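Local coordinates for decapping nuclease RAI1 (Candida albicans, PDB 5BUD), which removes the NAD cap from the 5' end of a subset of RNAs using divalent metal ions, and binds and stabilises the exoribonuclease RAT1, at residues 126-131 and 385-390; 250-253 and 257-260. One frame throughout, in Å; residues are numbered along the deposited sequence.

Contact 1. Residues 126-131 and 385-390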
ATOM      1  N   VAL A 126       6.497 -17.008   6.521  1.00 24.51           N
ATOM      2  CA  VAL A 126       5.947 -18.292   6.932  1.00 26.69           C
ATOM      3  C   VAL A 126       5.756 -19.141   5.670  1.00 26.27           C
ATOM      4  O   VAL A 126       4.897 -18.840   4.855  1.00 27.59           O
ATOM      5  CB  VAL A 126       4.614 -18.124   7.687  1.00 25.62           C
ATOM      6  CG1 VAL A 126       4.020 -19.483   8.058  1.00 27.76           C
ATOM      7  CG2 VAL A 126       4.799 -17.256   8.930  1.00 26.93           C
ATOM      8  N   PRO A 127       6.586 -20.182   5.491  1.00 28.40           N
ATOM      9  CA  PRO A 127       6.398 -21.082   4.358  1.00 28.18           C
ATOM     10  C   PRO A 127       5.230 -22.028   4.595  1.00 30.04           C
ATOM     11  O   PRO A 127       5.104 -22.615   5.704  1.00 28.01           O
ATOM     12  CB  PRO A 127       7.705 -21.871   4.297  1.00 29.15           C
ATOM     13  CG  PRO A 127       8.653 -21.178   5.209  1.00 30.82           C
ATOM     14  CD  PRO A 127       7.821 -20.493   6.238  1.00 28.67           C
ATOM     15  N   PHE A 128       4.396 -22.199   3.564  1.00 29.63           N
ATOM     16  CA  PHE A 128       3.246 -23.098   3.661  1.00 30.23           C
ATOM     17  C   PHE A 128       2.716 -23.459   2.286  1.00 30.56           C
ATOM     18  O   PHE A 128       2.504 -22.590   1.438  1.00 31.09           O
ATOM     19  CB  PHE A 128       2.122 -22.482   4.522  1.00 29.27           C
ATOM     20  CG  PHE A 128       0.893 -23.338   4.590  1.00 30.26           C
ATOM     21  CD1 PHE A 128      -0.240 -23.007   3.865  1.00 30.71           C
ATOM     22  CD2 PHE A 128       0.898 -24.525   5.307  1.00 32.24           C
ATOM     23  CE1 PHE A 128      -1.358 -23.820   3.887  1.00 31.28           C
ATOM     24  CE2 PHE A 128      -0.217 -25.343   5.329  1.00 32.41           C
ATOM     25  CZ  PHE A 128      -1.348 -24.996   4.610  1.00 32.47           C
ATOM     26  N   ASP A 129       2.527 -24.759   2.070  1.00 31.44           N
ATOM     27  CA  ASP A 129       2.006 -25.273   0.820  1.00 30.54           C
ATOM     28  C   ASP A 129       2.761 -24.783  -0.401  1.00 27.65           C
ATOM     29  O   ASP A 129       2.163 -24.466  -1.410  1.00 32.64           O
ATOM     30  CB  ASP A 129       0.526 -24.904   0.686  1.00 32.10           C
ATOM     31  CG  ASP A 129      -0.184 -25.732  -0.375  1.00 32.82           C
ATOM     32  OD1 ASP A 129       0.320 -26.831  -0.675  1.00 34.47           O
ATOM     33  OD2 ASP A 129      -1.224 -25.275  -0.905  1.00 29.81           O
ATOM     34  N   GLY A 130       4.069 -24.686  -0.284  1.00 28.32           N
ATOM     35  CA  GLY A 130       4.945 -24.339  -1.406  1.00 29.55           C
ATOM     36  C   GLY A 130       5.039 -22.849  -1.664  1.00 31.93           C
ATOM     37  O   GLY A 130       5.546 -22.441  -2.703  1.00 34.11           O
ATOM     38  N   GLN A 131       4.512 -22.043  -0.734  1.00 30.72           N
ATOM     39  CA  GLN A 131       4.510 -20.581  -0.851  1.00 30.83           C
ATOM     40  C   GLN A 131       5.010 -19.903   0.409  1.00 26.94           C
ATOM     41  O   GLN A 131       4.968 -20.475   1.479  1.00 29.13           O
ATOM     42  CB  GLN A 131       3.108 -20.072  -1.177  1.00 29.42           C
ATOM     43  CG  GLN A 131       2.573 -20.754  -2.412  1.00 31.03           C
ATOM     44  CD  GLN A 131       1.189 -20.335  -2.807  1.00 30.38           C
ATOM     45  OE1 GLN A 131       0.263 -20.355  -2.000  1.00 29.60           O
ATOM     46  NE2 GLN A 131       1.027 -20.011  -4.082  1.00 30.30           N
ATOM     47  N   GLU A 385      -6.767 -26.162   6.080  1.00 29.48           N
ATOM     48  CA  GLU A 385      -7.652 -27.273   5.690  1.00 29.80           C
ATOM     49  C   GLU A 385      -8.001 -27.197   4.223  1.00 29.28           C
ATOM     50  O   GLU A 385      -7.924 -28.200   3.513  1.00 25.31           O
ATOM     51  CB  GLU A 385      -8.951 -27.267   6.487  1.00 32.21           C
ATOM     52  CG  GLU A 385      -9.802 -28.481   6.202  1.00 34.89           C
ATOM     53  CD  GLU A 385     -11.124 -28.487   6.940  1.00 36.97           C
ATOM     54  OE1 GLU A 385     -11.214 -27.951   8.061  1.00 37.84           O
ATOM     55  OE2 GLU A 385     -12.073 -29.056   6.380  1.00 40.62           O
ATOM     56  N   TRP A 386      -8.405 -26.008   3.764  1.00 28.30           N
ATOM     57  CA  TRP A 386      -8.673 -25.836   2.337  1.00 30.45           C
ATOM     58  C   TRP A 386      -7.486 -26.318   1.504  1.00 28.88           C
ATOM     59  O   TRP A 386      -7.660 -27.109   0.579  1.00 30.15           O
ATOM     60  CB  TRP A 386      -9.035 -24.390   1.977  1.00 31.93           C
ATOM     61  CG  TRP A 386      -8.853 -24.110   0.502  1.00 32.67           C
ATOM     62  CD1 TRP A 386      -7.909 -23.288  -0.076  1.00 33.78           C
ATOM     63  CD2 TRP A 386      -9.593 -24.694  -0.587  1.00 34.19           C
ATOM     64  NE1 TRP A 386      -8.026 -23.324  -1.457  1.00 33.74           N
ATOM     65  CE2 TRP A 386      -9.048 -24.170  -1.796  1.00 33.82           C
ATOM     66  CE3 TRP A 386     -10.656 -25.604  -0.665  1.00 32.72           C
ATOM     67  CZ2 TRP A 386      -9.545 -24.516  -3.049  1.00 32.67           C
ATOM     68  CZ3 TRP A 386     -11.139 -25.958  -1.925  1.00 32.37           C
ATOM     69  CH2 TRP A 386     -10.583 -25.411  -3.097  1.00 34.29           C
ATOM     70  N   ARG A 387      -6.283 -25.857   1.815  1.00 28.74           N
ATOM     71  CA  ARG A 387      -5.125 -26.231   0.982  1.00 29.21           C
ATOM     72  C   ARG A 387      -4.740 -27.736   1.049  1.00 31.88           C
ATOM     73  O   ARG A 387      -4.316 -28.348   0.031  1.00 28.85           O
ATOM     74  CB  ARG A 387      -3.902 -25.360   1.290  1.00 29.18           C
ATOM     75  CG  ARG A 387      -4.040 -23.906   0.830  1.00 28.65           C
ATOM     76  CD  ARG A 387      -4.073 -23.804  -0.696  1.00 28.76           C
ATOM     77  NE  ARG A 387      -3.861 -22.443  -1.176  1.00 27.40           N
ATOM     78  CZ  ARG A 387      -2.671 -21.859  -1.318  1.00 26.96           C
ATOM     79  NH1 ARG A 387      -1.562 -22.494  -0.991  1.00 25.35           N
ATOM     80  NH2 ARG A 387      -2.604 -20.604  -1.763  1.00 27.62           N
ATOM     81  N   GLN A 388      -4.880 -28.319   2.236  1.00 33.70           N
ATOM     82  CA  GLN A 388      -4.641 -29.757   2.417  1.00 35.02           C
ATOM     83  C   GLN A 388      -5.633 -30.574   1.598  1.00 36.58           C
ATOM     84  O   GLN A 388      -5.278 -31.632   1.087  1.00 37.03           O
ATOM     85  CB  GLN A 388      -4.745 -30.153   3.888  1.00 34.14           C
ATOM     86  CG  GLN A 388      -3.585 -29.656   4.735  1.00 35.71           C
ATOM     87  CD  GLN A 388      -3.950 -29.498   6.200  1.00 36.58           C
ATOM     88  OE1 GLN A 388      -5.089 -29.765   6.616  1.00 36.65           O
ATOM     89  NE2 GLN A 388      -2.996 -29.029   6.987  1.00 36.41           N
ATOM     90  N   SER A 389      -6.855 -30.062   1.461  1.00 38.07           N
ATOM     91  CA  SER A 389      -7.923 -30.734   0.695  1.00 40.41           C
ATOM     92  C   SER A 389      -7.674 -30.860  -0.811  1.00 41.51           C
ATOM     93  O   SER A 389      -8.234 -31.753  -1.444  1.00 36.96           O
ATOM     94  CB  SER A 389      -9.270 -30.037   0.903  1.00 39.60           C
ATOM     95  OG  SER A 389      -9.440 -28.949   0.009  1.00 41.16           O
ATOM     96  N   LEU A 390      -6.861 -29.975  -1.385  1.00 40.12           N
ATOM     97  CA  LEU A 390      -6.537 -30.048  -2.823  1.00 45.20           C
ATOM     98  C   LEU A 390      -5.509 -31.137  -3.123  1.00 49.63           C
ATOM     99  O   LEU A 390      -5.314 -31.511  -4.278  1.00 52.77           O
ATOM    100  CB  LEU A 390      -6.003 -28.703  -3.343  1.00 43.19           C
ATOM    101  CG  LEU A 390      -6.982 -27.518  -3.368  1.00 43.36           C
ATOM    102  CD1 LEU A 390      -6.314 -26.227  -3.836  1.00 41.49           C
ATOM    103  CD2 LEU A 390      -8.165 -27.851  -4.276  1.00 43.40           C
TER
HETATM  104  O   HOH W   1      -2.897 -27.161  -1.875  1.00 27.60           O
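R387 reaches from helix 381-389, near the C terminus, to D129 and Q131, on the tight turn that joins two antiparallel strands. The turn is type I' from F128 to Q131, and these two residues form a hydrogen-bonded pair, N to O in each direction. The CA atoms of D129 and R387 lie 7.2 Å apart, so side chains rather than backbones make the contact.

Charge pairing comes first. NH1 of R387 forms a salt bridge with OD2 of D129 at 2.8 Å. The bond is bent (147° at the hydrogen) and uses the anti side of the carboxylate. The bend of the arginine chain at chi2 (-67°) takes CD alongside this oxygen and sets NH1 against it.

The amide of Q131 supplies the second polar link. Its OE1 lies in the guanidinium plane and accepts from NH2 of R387 at 2.9 Å and from NH1 at 3.0 Å, an end-on grip by two nitrogens on one oxygen. The amide and guanidinium planes stand 58° apart; NH2 comes in only slightly tilted from the carbonyl plane, whereas NH1 lies well above it. Q131 NE2, bonded to the carbonyls of I96 and S98, fixes which end of the amide faces the arginine.

One water bridges the segments, donating to D129 OD2 and to R387 O, each at 2.7 Å. The apolar share is small: CE1 of F128 touches CB of R387 at 3.9 Å. Within the turn, D129 CB lies over one face of the F128 ring, toward its rim.

Around this buried contact, E89 of helix 78-92 pairs with R387 NE and also accepts from W386 NE1. R387 thus joins helix 381-389 to the hairpin of strands 121-128 and 131-136, with I101 of strand 100-103 packing on Q131 and R387.

Contact 2. Residues 250-253 and 257-260. With nucleotides of chain C.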
ATOM      1  N   ARG A 250       0.951  19.788   0.389  1.00 27.69           N
ATOM      2  CA  ARG A 250       0.953  21.245   0.428  1.00 30.73           C
ATOM      3  C   ARG A 250       1.418  21.782  -0.923  1.00 28.14           C
ATOM      4  O   ARG A 250       2.275  21.197  -1.556  1.00 25.97           O
ATOM      5  CB  ARG A 250       1.860  21.780   1.531  1.00 33.14           C
ATOM      6  CG  ARG A 250       1.641  23.263   1.779  1.00 39.77           C
ATOM      7  CD  ARG A 250       2.793  23.921   2.520  1.00 47.80           C
ATOM      8  NE  ARG A 250       2.796  25.371   2.310  1.00 54.24           N
ATOM      9  CZ  ARG A 250       3.699  26.200   2.827  1.00 64.97           C
ATOM     10  NH1 ARG A 250       4.668  25.745   3.615  1.00 70.92           N
ATOM     11  NH2 ARG A 250       3.617  27.502   2.580  1.00 64.95           N
ATOM     12  N   ILE A 251       0.834  22.883  -1.367  1.00 29.91           N
ATOM     13  CA  ILE A 251       1.376  23.629  -2.524  1.00 33.83           C
ATOM     14  C   ILE A 251       2.883  23.884  -2.282  1.00 35.11           C
ATOM     15  O   ILE A 251       3.348  23.935  -1.142  1.00 34.89           O
ATOM     16  CB  ILE A 251       0.591  24.953  -2.837  1.00 36.49           C
ATOM     17  CG1 ILE A 251       0.203  25.741  -1.585  1.00 39.29           C
ATOM     18  CG2 ILE A 251      -0.711  24.667  -3.541  1.00 37.26           C
ATOM     19  CD1 ILE A 251       1.366  26.139  -0.700  1.00 42.67           C
ATOM     20  N   ILE A 252       3.656  23.960  -3.358  1.00 42.59           N
ATOM     21  CA  ILE A 252       5.124  23.987  -3.257  1.00 43.46           C
ATOM     22  C   ILE A 252       5.661  25.419  -3.408  1.00 46.32           C
ATOM     23  O   ILE A 252       5.288  26.118  -4.343  1.00 42.14           O
ATOM     24  CB  ILE A 252       5.739  23.036  -4.300  1.00 45.62           C
ATOM     25  CG1 ILE A 252       5.306  21.591  -4.002  1.00 45.88           C
ATOM     26  CG2 ILE A 252       7.262  23.133  -4.275  1.00 45.05           C
ATOM     27  CD1 ILE A 252       5.190  20.720  -5.228  1.00 44.01           C
ATOM     28  N   GLU A 253       6.540  25.833  -2.489  1.00 50.60           N
ATOM     29  CA  GLU A 253       6.968  27.246  -2.373  1.00 55.19           C
ATOM     30  C   GLU A 253       8.476  27.502  -2.417  1.00 56.74           C
ATOM     31  O   GLU A 253       8.886  28.619  -2.706  1.00 50.61           O
ATOM     32  CB  GLU A 253       6.427  27.872  -1.089  1.00 54.61           C
ATOM     33  CG  GLU A 253       4.930  27.695  -0.910  1.00 59.03           C
ATOM     34  CD  GLU A 253       4.287  28.810  -0.110  1.00 59.63           C
ATOM     35  OE1 GLU A 253       4.808  29.132   0.979  1.00 62.92           O
ATOM     36  OE2 GLU A 253       3.253  29.347  -0.558  1.00 59.79           O
ATOM     37  N   GLN A 257      10.854  22.290  -0.674  1.00 41.71           N
ATOM     38  CA  GLN A 257       9.556  21.656  -0.892  1.00 40.07           C
ATOM     39  C   GLN A 257       9.596  20.792  -2.142  1.00 36.68           C
ATOM     40  O   GLN A 257       8.955  19.741  -2.193  1.00 33.69           O
ATOM     41  CB  GLN A 257       8.430  22.699  -0.955  1.00 42.68           C
ATOM     42  CG  GLN A 257       8.398  23.611   0.270  1.00 48.97           C
ATOM     43  CD  GLN A 257       7.149  24.475   0.429  1.00 50.97           C
ATOM     44  OE1 GLN A 257       7.210  25.529   1.075  1.00 54.77           O
ATOM     45  NE2 GLN A 257       6.005  24.023  -0.099  1.00 55.52           N
ATOM     46  N   VAL A 258      10.377  21.210  -3.134  1.00 31.30           N
ATOM     47  CA  VAL A 258      10.578  20.405  -4.325  1.00 30.60           C
ATOM     48  C   VAL A 258      11.243  19.050  -4.052  1.00 28.14           C
ATOM     49  O   VAL A 258      10.806  18.041  -4.627  1.00 26.74           O
ATOM     50  CB  VAL A 258      11.404  21.174  -5.382  1.00 29.91           C
ATOM     51  CG1 VAL A 258      11.801  20.260  -6.511  1.00 30.70           C
ATOM     52  CG2 VAL A 258      10.603  22.339  -5.910  1.00 29.72           C
ATOM     53  N   VAL A 259      12.283  18.992  -3.205  1.00 26.02           N
ATOM     54  CA  VAL A 259      12.908  17.688  -2.938  1.00 27.96           C
ATOM     55  C   VAL A 259      12.004  16.805  -2.082  1.00 25.99           C
ATOM     56  O   VAL A 259      11.931  15.605  -2.306  1.00 24.00           O
ATOM     57  CB  VAL A 259      14.396  17.698  -2.442  1.00 32.56           C
ATOM     58  CG1 VAL A 259      15.046  19.070  -2.576  1.00 35.88           C
ATOM     59  CG2 VAL A 259      14.554  17.130  -1.037  1.00 31.96           C
ATOM     60  N   SER A 260      11.280  17.402  -1.149  1.00 25.63           N
ATOM     61  CA  SER A 260      10.303  16.655  -0.380  1.00 28.26           C
ATOM     62  C   SER A 260       9.182  16.095  -1.271  1.00 24.72           C
ATOM     63  O   SER A 260       8.749  14.947  -1.093  1.00 27.17           O
ATOM     64  CB  SER A 260       9.719  17.557   0.711  1.00 31.31           C
ATOM     65  OG  SER A 260       8.843  16.816   1.509  1.00 37.82           O
TER
ATOM     66  P     U C   4       3.345  21.142   6.297  1.00 39.02           P
ATOM     67  OP1   U C   4       3.355  22.222   7.319  1.00 40.68           O
ATOM     68  OP2   U C   4       2.117  20.849   5.537  1.00 44.08           O
ATOM     69  O5'   U C   4       4.522  21.438   5.270  1.00 48.16           O
ATOM     70  C5'   U C   4       5.807  21.869   5.750  1.00 58.84           C
ATOM     71  C4'   U C   4       6.307  22.982   4.870  1.00 65.49           C
ATOM     72  O4'   U C   4       7.753  23.067   4.959  1.00 68.66           O
ATOM     73  C3'   U C   4       6.073  22.708   3.402  1.00 68.06           C
ATOM     74  O3'   U C   4       6.173  23.941   2.709  1.00 70.05           O
ATOM     75  C2'   U C   4       7.167  21.682   3.130  1.00 70.93           C
ATOM     76  O2'   U C   4       7.434  21.402   1.770  1.00 79.47           O
ATOM     77  C1'   U C   4       8.335  22.278   3.931  1.00 71.76           C
ATOM     78  N1    U C   4       9.213  21.276   4.558  1.00 68.53           N
ATOM     79  C2    U C   4       9.493  20.127   3.842  1.00 63.46           C
ATOM     80  O2    U C   4       9.049  19.916   2.726  1.00 53.83           O
ATOM     81  N3    U C   4      10.309  19.230   4.486  1.00 68.06           N
ATOM     82  C4    U C   4      10.864  19.358   5.741  1.00 72.10           C
ATOM     83  O4    U C   4      11.581  18.457   6.181  1.00 74.75           O
ATOM     84  C5    U C   4      10.529  20.573   6.419  1.00 74.29           C
ATOM     85  C6    U C   4       9.734  21.469   5.820  1.00 73.59           C
TER
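With Q257 CG beside its backbone N (chi1 -54°) and the chain extended beyond it, the amide crosses from the helix to the backbone of I251-E253; R250, stretched from CG to NE, brings its guanidinium up to that amide. This is a strand-loop-helix junction of the PD-(D/E)XK nuclease fold: strand 243-250, which carries the metal ligands E245 and L246, leads through the loop 251-254 into helix 255-275. N254 OD1 accepts from Q257 N at the helix start.

As modelled, Q257 NE2 gives I251 O a weak bond, 2.9 Å long but bent to 119°. Q257 NE2 also lies 3.0 Å from E253 N, another donor, without a hydrogen bond. E253 CB runs 3.3 Å from Q257 OE1. Within the loop, E253 OE1 forms a salt bridge with R250 NH2 at 2.6 Å, restraining the guanidinium. Q257 OE1 comes over one face of that group, 3.6 Å from R250 NH1, the planes 42° apart.

U4 of chain C lies against R250, Q257 and S260; its ribose is modelled too close to Q257, so the assignment of the amide ends is uncertain. On the outer side, I252 CG2 meets V258 CG2 at 3.8 Å.

From the N terminus, the chain first passes the turn of residues 126-131, then runs through the strands bearing the metal ligands E224, D226 and E245 before arriving at contact 2. There 250-253 and 257-260 close a local loop, with three residues between them, where strand 243-250 gives way to helix 255-275. Contact 1 closes only when helix 381-389 returns to the hairpin, with 253 residues between its two segments, so it encloses contact 2 without crossing it. The centres are 48 Å apart on opposite sides of the chain's centre. Contact 2 joins neighbouring elements beside the RNA; contact 1 ties the C-terminal helix to an early hairpin, about 24 Å from the nucleic acid at nearest atoms.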